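Local coordinates for protein putative phosphinothricin acetyltransferase YwnH (PDB 1VHS) that probably inactivates phosphinothricin by transferring an acetyl group from acetyl-CoA to it, at residues R27-T33 with E149-K153; A66-T72 with A83-I89. All coordinates share one frame; numbering follows the deposited sequence. Where two conformers were deposited one is given.

Contact 1 (R27-T33 with E149-K153); sequences RMVTADT and EMDGK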
ATOM      1  N   ARG A  27      -9.874  10.574  -3.339  1.00 43.37           N
ATOM      2  CA  ARG A  27      -8.600  11.288  -3.325  1.00 45.22           C
ATOM      3  C   ARG A  27      -8.033  11.303  -1.912  1.00 46.80           C
ATOM      4  O   ARG A  27      -7.676  12.351  -1.375  1.00 46.40           O
ATOM      5  CB  ARG A  27      -8.779  12.717  -3.847  1.00 49.15           C
ATOM      6  CG  ARG A  27      -9.032  12.771  -5.345  1.00 51.16           C
ATOM      7  CD  ARG A  27      -9.155  14.188  -5.860  1.00 55.39           C
ATOM      8  NE  ARG A  27      -9.205  14.230  -7.320  1.00 56.25           N
ATOM      9  CZ  ARG A  27     -10.146  13.649  -8.059  1.00 58.28           C
ATOM     10  NH1 ARG A  27     -11.130  12.972  -7.484  1.00 60.87           N
ATOM     11  NH2 ARG A  27     -10.101  13.745  -9.381  1.00 57.46           N
HETATM   12  N   MSE A  28      -7.949  10.117  -1.320  1.00 44.98           N
HETATM   13  CA  MSE A  28      -7.448   9.978   0.038  1.00 45.36           C
HETATM   14  C   MSE A  28      -6.200   9.101   0.116  1.00 42.23           C
HETATM   15  O   MSE A  28      -5.454   9.170   1.092  1.00 35.31           O
HETATM   16  CB  MSE A  28      -8.540   9.374   0.924  1.00 51.31           C
HETATM   17  CG  MSE A  28      -8.290   9.523   2.412  1.00 60.28           C
HETATM   18 SE   MSE A  28      -8.798  11.275   3.046  1.00 72.26          SE
HETATM   19  CE  MSE A  28     -10.091  10.739   4.378  1.00 70.45           C
ATOM     20  N   VAL A  29      -5.962   8.285  -0.908  1.00 41.12           N
ATOM     21  CA  VAL A  29      -4.812   7.388  -0.883  1.00 41.99           C
ATOM     22  C   VAL A  29      -3.946   7.332  -2.140  1.00 43.21           C
ATOM     23  O   VAL A  29      -2.759   7.014  -2.056  1.00 43.47           O
ATOM     24  CB  VAL A  29      -5.262   5.948  -0.561  1.00 43.05           C
ATOM     25  N   THR A  30      -4.527   7.636  -3.297  1.00 42.53           N
ATOM     26  CA  THR A  30      -3.775   7.575  -4.548  1.00 44.48           C
ATOM     27  C   THR A  30      -3.411   8.922  -5.168  1.00 44.23           C
ATOM     28  O   THR A  30      -4.056   9.940  -4.912  1.00 42.43           O
ATOM     29  CB  THR A  30      -4.533   6.747  -5.607  1.00 44.65           C
ATOM     30  OG1 THR A  30      -3.830   6.808  -6.855  1.00 48.84           O
ATOM     31  CG2 THR A  30      -5.943   7.283  -5.795  1.00 46.56           C
ATOM     32  N   ALA A  31      -2.371   8.903  -5.998  1.00 44.84           N
ATOM     33  CA  ALA A  31      -1.882  10.095  -6.678  1.00 45.90           C
ATOM     34  C   ALA A  31      -2.489  10.266  -8.068  1.00 46.20           C
ATOM     35  O   ALA A  31      -1.995  11.055  -8.874  1.00 47.71           O
ATOM     36  CB  ALA A  31      -0.371  10.039  -6.783  1.00 46.56           C
ATOM     37  N   ASP A  32      -3.549   9.516  -8.352  1.00 45.11           N
ATOM     38  CA  ASP A  32      -4.226   9.609  -9.642  1.00 42.98           C
ATOM     39  C   ASP A  32      -5.601  10.239  -9.459  1.00 41.91           C
ATOM     40  O   ASP A  32      -6.288   9.966  -8.473  1.00 43.64           O
ATOM     41  CB  ASP A  32      -4.384   8.220 -10.269  1.00 45.04           C
ATOM     42  CG  ASP A  32      -3.121   7.739 -10.957  1.00 45.30           C
ATOM     43  OD1 ASP A  32      -2.728   8.346 -11.977  1.00 46.96           O
ATOM     44  OD2 ASP A  32      -2.521   6.753 -10.481  1.00 45.47           O
ATOM     45  N   THR A  33      -5.996  11.087 -10.404  1.00 38.81           N
ATOM     46  CA  THR A  33      -7.297  11.743 -10.348  1.00 38.32           C
ATOM     47  C   THR A  33      -8.222  11.067 -11.356  1.00 36.16           C
ATOM     48  O   THR A  33      -9.440  11.225 -11.303  1.00 35.99           O
ATOM     49  CB  THR A  33      -7.196  13.245 -10.698  1.00 39.99           C
ATOM     50  OG1 THR A  33      -6.790  13.395 -12.064  1.00 41.20           O
ATOM     51  CG2 THR A  33      -6.183  13.933  -9.795  1.00 44.00           C
ATOM     52  N   GLU A 149      -0.689  17.637  -6.441  1.00 21.57           N
ATOM     53  CA  GLU A 149      -1.736  18.550  -6.883  1.00 21.99           C
ATOM     54  C   GLU A 149      -2.842  17.785  -7.585  1.00 23.38           C
ATOM     55  O   GLU A 149      -2.580  17.059  -8.538  1.00 24.65           O
ATOM     56  CB  GLU A 149      -1.181  19.600  -7.844  1.00 27.12           C
ATOM     57  CG  GLU A 149      -2.236  20.602  -8.295  1.00 36.14           C
ATOM     58  CD  GLU A 149      -1.721  21.573  -9.335  1.00 39.65           C
ATOM     59  OE1 GLU A 149      -0.715  22.260  -9.062  1.00 40.57           O
ATOM     60  OE2 GLU A 149      -2.328  21.651 -10.425  1.00 44.27           O
HETATM   61  N   MSE A 150      -4.071  17.956  -7.111  1.00 23.71           N
HETATM   62  CA  MSE A 150      -5.231  17.299  -7.702  1.00 29.13           C
HETATM   63  C   MSE A 150      -6.445  18.222  -7.618  1.00 26.46           C
HETATM   64  O   MSE A 150      -6.716  18.812  -6.568  1.00 27.65           O
HETATM   65  CB  MSE A 150      -5.535  15.991  -6.968  1.00 33.80           C
HETATM   66  CG  MSE A 150      -4.372  15.020  -6.928  1.00 41.17           C
HETATM   67 SE   MSE A 150      -4.879  13.329  -6.158  1.00 55.51          SE
HETATM   68  CE  MSE A 150      -4.723  13.786  -4.289  1.00 44.57           C
ATOM     69  N   ASP A 151      -7.171  18.347  -8.723  1.00 26.90           N
ATOM     70  CA  ASP A 151      -8.357  19.197  -8.757  1.00 27.35           C
ATOM     71  C   ASP A 151      -7.990  20.646  -8.445  1.00 24.47           C
ATOM     72  O   ASP A 151      -8.796  21.393  -7.887  1.00 24.37           O
ATOM     73  CB  ASP A 151      -9.385  18.711  -7.733  1.00 31.07           C
ATOM     74  CG  ASP A 151      -9.866  17.304  -8.011  1.00 35.38           C
ATOM     75  OD1 ASP A 151     -10.478  16.702  -7.104  1.00 41.00           O
ATOM     76  OD2 ASP A 151      -9.637  16.801  -9.131  1.00 38.03           O
ATOM     77  N   GLY A 152      -6.769  21.037  -8.794  1.00 24.15           N
ATOM     78  CA  GLY A 152      -6.339  22.402  -8.541  1.00 23.61           C
ATOM     79  C   GLY A 152      -6.045  22.699  -7.083  1.00 21.40           C
ATOM     80  O   GLY A 152      -5.888  23.862  -6.709  1.00 20.80           O
ATOM     81  N   LYS A 153      -5.970  21.652  -6.263  1.00 20.59           N
ATOM     82  CA  LYS A 153      -5.682  21.786  -4.836  1.00 20.87           C
ATOM     83  C   LYS A 153      -4.376  21.070  -4.505  1.00 21.20           C
ATOM     84  O   LYS A 153      -4.055  20.037  -5.098  1.00 19.93           O
ATOM     85  CB  LYS A 153      -6.812  21.178  -4.001  1.00 26.65           C
ATOM     86  CG  LYS A 153      -8.046  22.051  -3.878  1.00 33.03           C
ATOM     87  CD  LYS A 153      -7.771  23.264  -3.007  1.00 38.10           C
ATOM     88  CE  LYS A 153      -9.000  24.156  -2.890  1.00 43.16           C
ATOM     89  NZ  LYS A 153     -10.183  23.419  -2.364  1.00 48.63           N
TER
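The hairpin turn M150 to K153, of type I', meets, through M150 and D151, R27 and T33 of the loop after helix 13-24. The turn is closed by two backbone hydrogen bonds, M150 N to K153 O at 2.9 Å and K153 N to M150 O at 3.0 Å. The side chain of M150, a selenomethionine, reaches into the bend of residues 27-33. Its CB and CG run alongside the methyl of T33; T33 CG2 is 3.6 Å from M150 CB. The extended chi2 (-174°) carries M150 SE to 3.7 Å from T30 O. The bend at chi3 (-82°) then turns the CE methyl, which also stays close to that oxygen. This is van der Waals packing. R27 borders the same side chain: R27 NE is 4.1 Å from M150 CB, which lies near the guanidinium plane at its edge. D151 OD1 sits over one face of the guanidinium, 2.8 Å from R27 NE, in a salt bridge. OD1 approaches from above the plane, where none of the N-H bonds is aimed, so the attraction is electrostatic. D151 OD2 is 3.1 Å from R27 NH2. The guanidinium and carboxylate planes are 40° apart. R27 is the first residue to leave the helix, with positive phi, and its chain is extended from CG to NE, which carries the group out to the turn. The loop has its own fixings. T30 OG1 accepts from D32 N at 3.1 Å in an ST turn, and T30 OG1 and D32 OD2 both hydrogen-bond to Y20 OH of helix 13-24. R27 O is hydrogen-bonded to H125 NE2. The contact thus joins a type I' hairpin turn between strands 139-150 and 153-163 to the loop after helix 13-24 in the N-acetyltransferase domain.

Contact 2 (A66-T72 with A83-I89); sequences AWISFET and AEVSIYI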
ATOM      1  N   ALA A  66      -8.764  -6.712  -1.415  1.00 21.63           N
ATOM      2  CA  ALA A  66      -7.704  -5.777  -1.047  1.00 21.47           C
ATOM      3  C   ALA A  66      -6.353  -6.356  -1.423  1.00 19.17           C
ATOM      4  O   ALA A  66      -6.251  -7.524  -1.787  1.00 19.09           O
ATOM      5  CB  ALA A  66      -7.751  -5.515   0.462  1.00 21.72           C
ATOM      6  N   TRP A  67      -5.314  -5.531  -1.359  1.00 18.17           N
ATOM      7  CA  TRP A  67      -3.978  -6.007  -1.656  1.00 14.28           C
ATOM      8  C   TRP A  67      -2.908  -5.257  -0.884  1.00 16.50           C
ATOM      9  O   TRP A  67      -3.130  -4.137  -0.418  1.00 16.62           O
ATOM     10  CB  TRP A  67      -3.672  -5.973  -3.168  1.00 15.97           C
ATOM     11  CG  TRP A  67      -3.941  -4.685  -3.918  1.00 13.74           C
ATOM     12  CD1 TRP A  67      -5.089  -4.342  -4.574  1.00 14.31           C
ATOM     13  CD2 TRP A  67      -3.004  -3.630  -4.177  1.00 17.76           C
ATOM     14  NE1 TRP A  67      -4.923  -3.149  -5.234  1.00 15.68           N
ATOM     15  CE2 TRP A  67      -3.652  -2.689  -5.008  1.00 17.28           C
ATOM     16  CE3 TRP A  67      -1.676  -3.393  -3.791  1.00 19.50           C
ATOM     17  CZ2 TRP A  67      -3.020  -1.528  -5.463  1.00 21.07           C
ATOM     18  CZ3 TRP A  67      -1.045  -2.239  -4.244  1.00 23.29           C
ATOM     19  CH2 TRP A  67      -1.718  -1.321  -5.073  1.00 20.67           C
ATOM     20  N   ILE A  68      -1.764  -5.912  -0.730  1.00 15.91           N
ATOM     21  CA  ILE A  68      -0.610  -5.360  -0.021  1.00 18.21           C
ATOM     22  C   ILE A  68       0.586  -5.494  -0.950  1.00 18.90           C
ATOM     23  O   ILE A  68       0.901  -6.588  -1.420  1.00 19.88           O
ATOM     24  CB  ILE A  68      -0.290  -6.151   1.259  1.00 16.79           C
ATOM     25  CG1 ILE A  68      -1.520  -6.246   2.159  1.00 20.15           C
ATOM     26  CG2 ILE A  68       0.844  -5.469   2.019  1.00 21.34           C
ATOM     27  CD1 ILE A  68      -1.293  -7.145   3.367  1.00 18.88           C
ATOM     28  N   SER A  69       1.255  -4.381  -1.209  1.00 14.82           N
ATOM     29  CA  SER A  69       2.403  -4.382  -2.099  1.00 18.43           C
ATOM     30  C   SER A  69       3.662  -3.941  -1.372  1.00 20.70           C
ATOM     31  O   SER A  69       3.639  -2.944  -0.652  1.00 20.14           O
ATOM     32  CB  SER A  69       2.140  -3.427  -3.276  1.00 17.33           C
ATOM     33  OG  SER A  69       3.320  -3.176  -4.023  1.00 23.04           O
ATOM     34  N   PHE A  70       4.745  -4.700  -1.536  1.00 13.65           N
ATOM     35  CA  PHE A  70       6.027  -4.321  -0.952  1.00 13.88           C
ATOM     36  C   PHE A  70       6.839  -3.840  -2.150  1.00 17.93           C
ATOM     37  O   PHE A  70       6.903  -4.516  -3.176  1.00 20.68           O
ATOM     38  CB  PHE A  70       6.732  -5.501  -0.288  1.00 13.84           C
ATOM     39  CG  PHE A  70       6.104  -5.929   1.005  1.00 15.21           C
ATOM     40  CD1 PHE A  70       5.124  -6.916   1.027  1.00 11.50           C
ATOM     41  CD2 PHE A  70       6.467  -5.316   2.198  1.00 14.89           C
ATOM     42  CE1 PHE A  70       4.509  -7.285   2.226  1.00 17.83           C
ATOM     43  CE2 PHE A  70       5.860  -5.675   3.406  1.00 20.28           C
ATOM     44  CZ  PHE A  70       4.879  -6.662   3.418  1.00 18.41           C
ATOM     45  N   GLU A  71       7.439  -2.665  -2.034  1.00 20.30           N
ATOM     46  CA  GLU A  71       8.213  -2.123  -3.143  1.00 22.36           C
ATOM     47  C   GLU A  71       9.561  -1.619  -2.683  1.00 23.34           C
ATOM     48  O   GLU A  71       9.733  -1.252  -1.521  1.00 18.87           O
ATOM     49  CB  GLU A  71       7.419  -1.004  -3.815  1.00 25.16           C
ATOM     50  CG  GLU A  71       6.163  -1.511  -4.516  1.00 33.58           C
ATOM     51  CD  GLU A  71       5.206  -0.403  -4.894  1.00 35.29           C
ATOM     52  OE1 GLU A  71       5.660   0.604  -5.480  1.00 37.86           O
ATOM     53  OE2 GLU A  71       3.996  -0.545  -4.612  1.00 35.58           O
ATOM     54  N   THR A  72      10.527  -1.624  -3.597  1.00 25.24           N
ATOM     55  CA  THR A  72      11.870  -1.156  -3.282  1.00 25.02           C
ATOM     56  C   THR A  72      11.835   0.344  -3.055  1.00 27.50           C
ATOM     57  O   THR A  72      10.988   1.045  -3.617  1.00 29.61           O
ATOM     58  CB  THR A  72      12.847  -1.436  -4.436  1.00 31.20           C
ATOM     59  OG1 THR A  72      12.415  -0.732  -5.607  1.00 36.74           O
ATOM     60  CG2 THR A  72      12.901  -2.916  -4.737  1.00 26.48           C
ATOM     61  N   ALA A  83      12.163  -0.935   2.492  1.00 13.42           N
ATOM     62  CA  ALA A  83      11.079  -1.085   1.539  1.00 14.22           C
ATOM     63  C   ALA A  83       9.867  -0.251   1.884  1.00 17.41           C
ATOM     64  O   ALA A  83       9.727   0.250   2.996  1.00 16.58           O
ATOM     65  CB  ALA A  83      10.672  -2.563   1.440  1.00 13.78           C
ATOM     66  N   GLU A  84       8.983  -0.113   0.908  1.00 16.54           N
ATOM     67  CA  GLU A  84       7.754   0.623   1.098  1.00 16.31           C
ATOM     68  C   GLU A  84       6.621  -0.387   1.131  1.00 15.56           C
ATOM     69  O   GLU A  84       6.684  -1.417   0.460  1.00 19.14           O
ATOM     70  CB  GLU A  84       7.532   1.592  -0.066  1.00 20.16           C
ATOM     71  CG  GLU A  84       8.548   2.721  -0.130  0.65 28.11           C
ATOM     72  CD  GLU A  84       8.756   3.245  -1.538  0.65 31.42           C
ATOM     73  OE1 GLU A  84       7.755   3.446  -2.260  0.65 36.57           O
ATOM     74  OE2 GLU A  84       9.926   3.465  -1.917  0.65 34.33           O
ATOM     75  N   VAL A  85       5.610  -0.118   1.944  1.00 12.79           N
ATOM     76  CA  VAL A  85       4.447  -0.990   1.986  1.00 15.38           C
ATOM     77  C   VAL A  85       3.246  -0.143   1.580  1.00 17.36           C
ATOM     78  O   VAL A  85       3.060   0.970   2.083  1.00 14.60           O
ATOM     79  CB  VAL A  85       4.208  -1.610   3.387  1.00 17.58           C
ATOM     80  CG1 VAL A  85       3.988  -0.520   4.437  1.00 18.36           C
ATOM     81  CG2 VAL A  85       2.993  -2.543   3.325  1.00 19.53           C
ATOM     82  N   SER A  86       2.460  -0.659   0.637  1.00 14.48           N
ATOM     83  CA  SER A  86       1.271   0.028   0.149  1.00 16.96           C
ATOM     84  C   SER A  86       0.076  -0.901   0.337  1.00 18.58           C
ATOM     85  O   SER A  86       0.137  -2.077  -0.011  1.00 18.82           O
ATOM     86  CB  SER A  86       1.433   0.381  -1.337  1.00 16.74           C
ATOM     87  OG  SER A  86       1.578  -0.784  -2.124  0.33 21.58           O
ATOM     88  N   ILE A  87      -1.003  -0.373   0.903  1.00 15.10           N
ATOM     89  CA  ILE A  87      -2.197  -1.162   1.139  1.00 15.58           C
ATOM     90  C   ILE A  87      -3.434  -0.482   0.566  1.00 19.82           C
ATOM     91  O   ILE A  87      -3.733   0.665   0.903  1.00 20.62           O
ATOM     92  CB  ILE A  87      -2.403  -1.391   2.652  1.00 12.63           C
ATOM     93  CG1 ILE A  87      -1.178  -2.100   3.232  1.00 15.14           C
ATOM     94  CG2 ILE A  87      -3.677  -2.200   2.898  1.00 19.96           C
ATOM     95  CD1 ILE A  87      -1.210  -2.284   4.741  1.00 18.26           C
ATOM     96  N   TYR A  88      -4.145  -1.188  -0.309  1.00 17.13           N
ATOM     97  CA  TYR A  88      -5.365  -0.660  -0.908  1.00 17.18           C
ATOM     98  C   TYR A  88      -6.518  -1.604  -0.615  1.00 20.02           C
ATOM     99  O   TYR A  88      -6.380  -2.826  -0.712  1.00 19.42           O
ATOM    100  CB  TYR A  88      -5.213  -0.487  -2.421  1.00 20.55           C
ATOM    101  CG  TYR A  88      -4.347   0.694  -2.797  1.00 22.90           C
ATOM    102  CD1 TYR A  88      -2.958   0.611  -2.741  1.00 28.55           C
ATOM    103  CD2 TYR A  88      -4.922   1.910  -3.179  1.00 27.06           C
ATOM    104  CE1 TYR A  88      -2.156   1.710  -3.059  1.00 27.77           C
ATOM    105  CE2 TYR A  88      -4.127   3.017  -3.497  1.00 26.47           C
ATOM    106  CZ  TYR A  88      -2.748   2.908  -3.433  1.00 27.77           C
ATOM    107  OH  TYR A  88      -1.956   3.993  -3.735  1.00 30.58           O
ATOM    108  N   ILE A  89      -7.653  -1.026  -0.248  1.00 20.12           N
ATOM    109  CA  ILE A  89      -8.842  -1.797   0.083  1.00 22.42           C
ATOM    110  C   ILE A  89      -9.986  -1.383  -0.833  1.00 24.72           C
ATOM    111  O   ILE A  89     -10.157  -0.198  -1.125  1.00 21.62           O
ATOM    112  CB  ILE A  89      -9.258  -1.538   1.543  1.00 26.95           C
ATOM    113  CG1 ILE A  89      -8.056  -1.757   2.465  1.00 26.22           C
ATOM    114  CG2 ILE A  89     -10.410  -2.460   1.934  1.00 29.94           C
ATOM    115  CD1 ILE A  89      -8.307  -1.362   3.909  1.00 25.40           C
TER
HETATM  116  O   HOH W   1       1.565   0.767  -4.810  1.00 27.59           O
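Strands 66-72 and 83-89 run antiparallel, with 155° between their directions and axes 4.6 Å apart at closest approach. W67 with Y88, S69 with S86 and E71 with E84 are the hydrogen-bonded pairs. Each is joined by two backbone bonds; S69 N to S86 O, at 2.8 Å, is nearly straight. On the face of these pairs, W67 and Y88 lie side by side and point the same way. The planes are only 23° from parallel, but the tyrosine ring is displaced along the tryptophan, with little overlap. Y88 CD1 comes over the tryptophan face, 3.3 Å from W67 CH2. Y88 CB makes a CH-pi contact over the five-membered ring of W67. Next along, with chi1 at 168°, S69 OG is swung along the strand toward E71 and donates to E71 OE2 at 2.8 Å, meeting it on its anti side. A water also donates to E71 OE2. W44 NE1 is a further partner of E71 OE2, and H48 NE2 of S69 OG. A66, I68, F70, V85, I87 and I89 line the other face. There I68 CG2 meets V85 CG2 at 3.9 Å, and A66, I87 and I89 pack on L102 of helix 98-109. I87, Y88 and I89 are predicted to bind acetyl-CoA. This is a central antiparallel hairpin of the GNAT fold, whose second strand carries part of the probable cofactor site.

In the fold
From the N terminus, the chain passes through helix 13-24 into the loop 27-33, the first half of contact 1. It then forms strand 54-58 and the hairpin of contact 2, which closes a short loop between 66-72 and 83-89. Helix 98-109, strand 117-123 and helix 127-135 follow before 149-153 completes contact 1. Contact 2 therefore nests within the much longer loop of contact 1. Their centres are about 19 Å apart, yet they touch: V29 O packs 3.5 Å from Y88 OH. Contact 2 holds neighbouring strands in the middle of the sheet. Contact 1 ties the loop after helix 13-24 to an outermost strand.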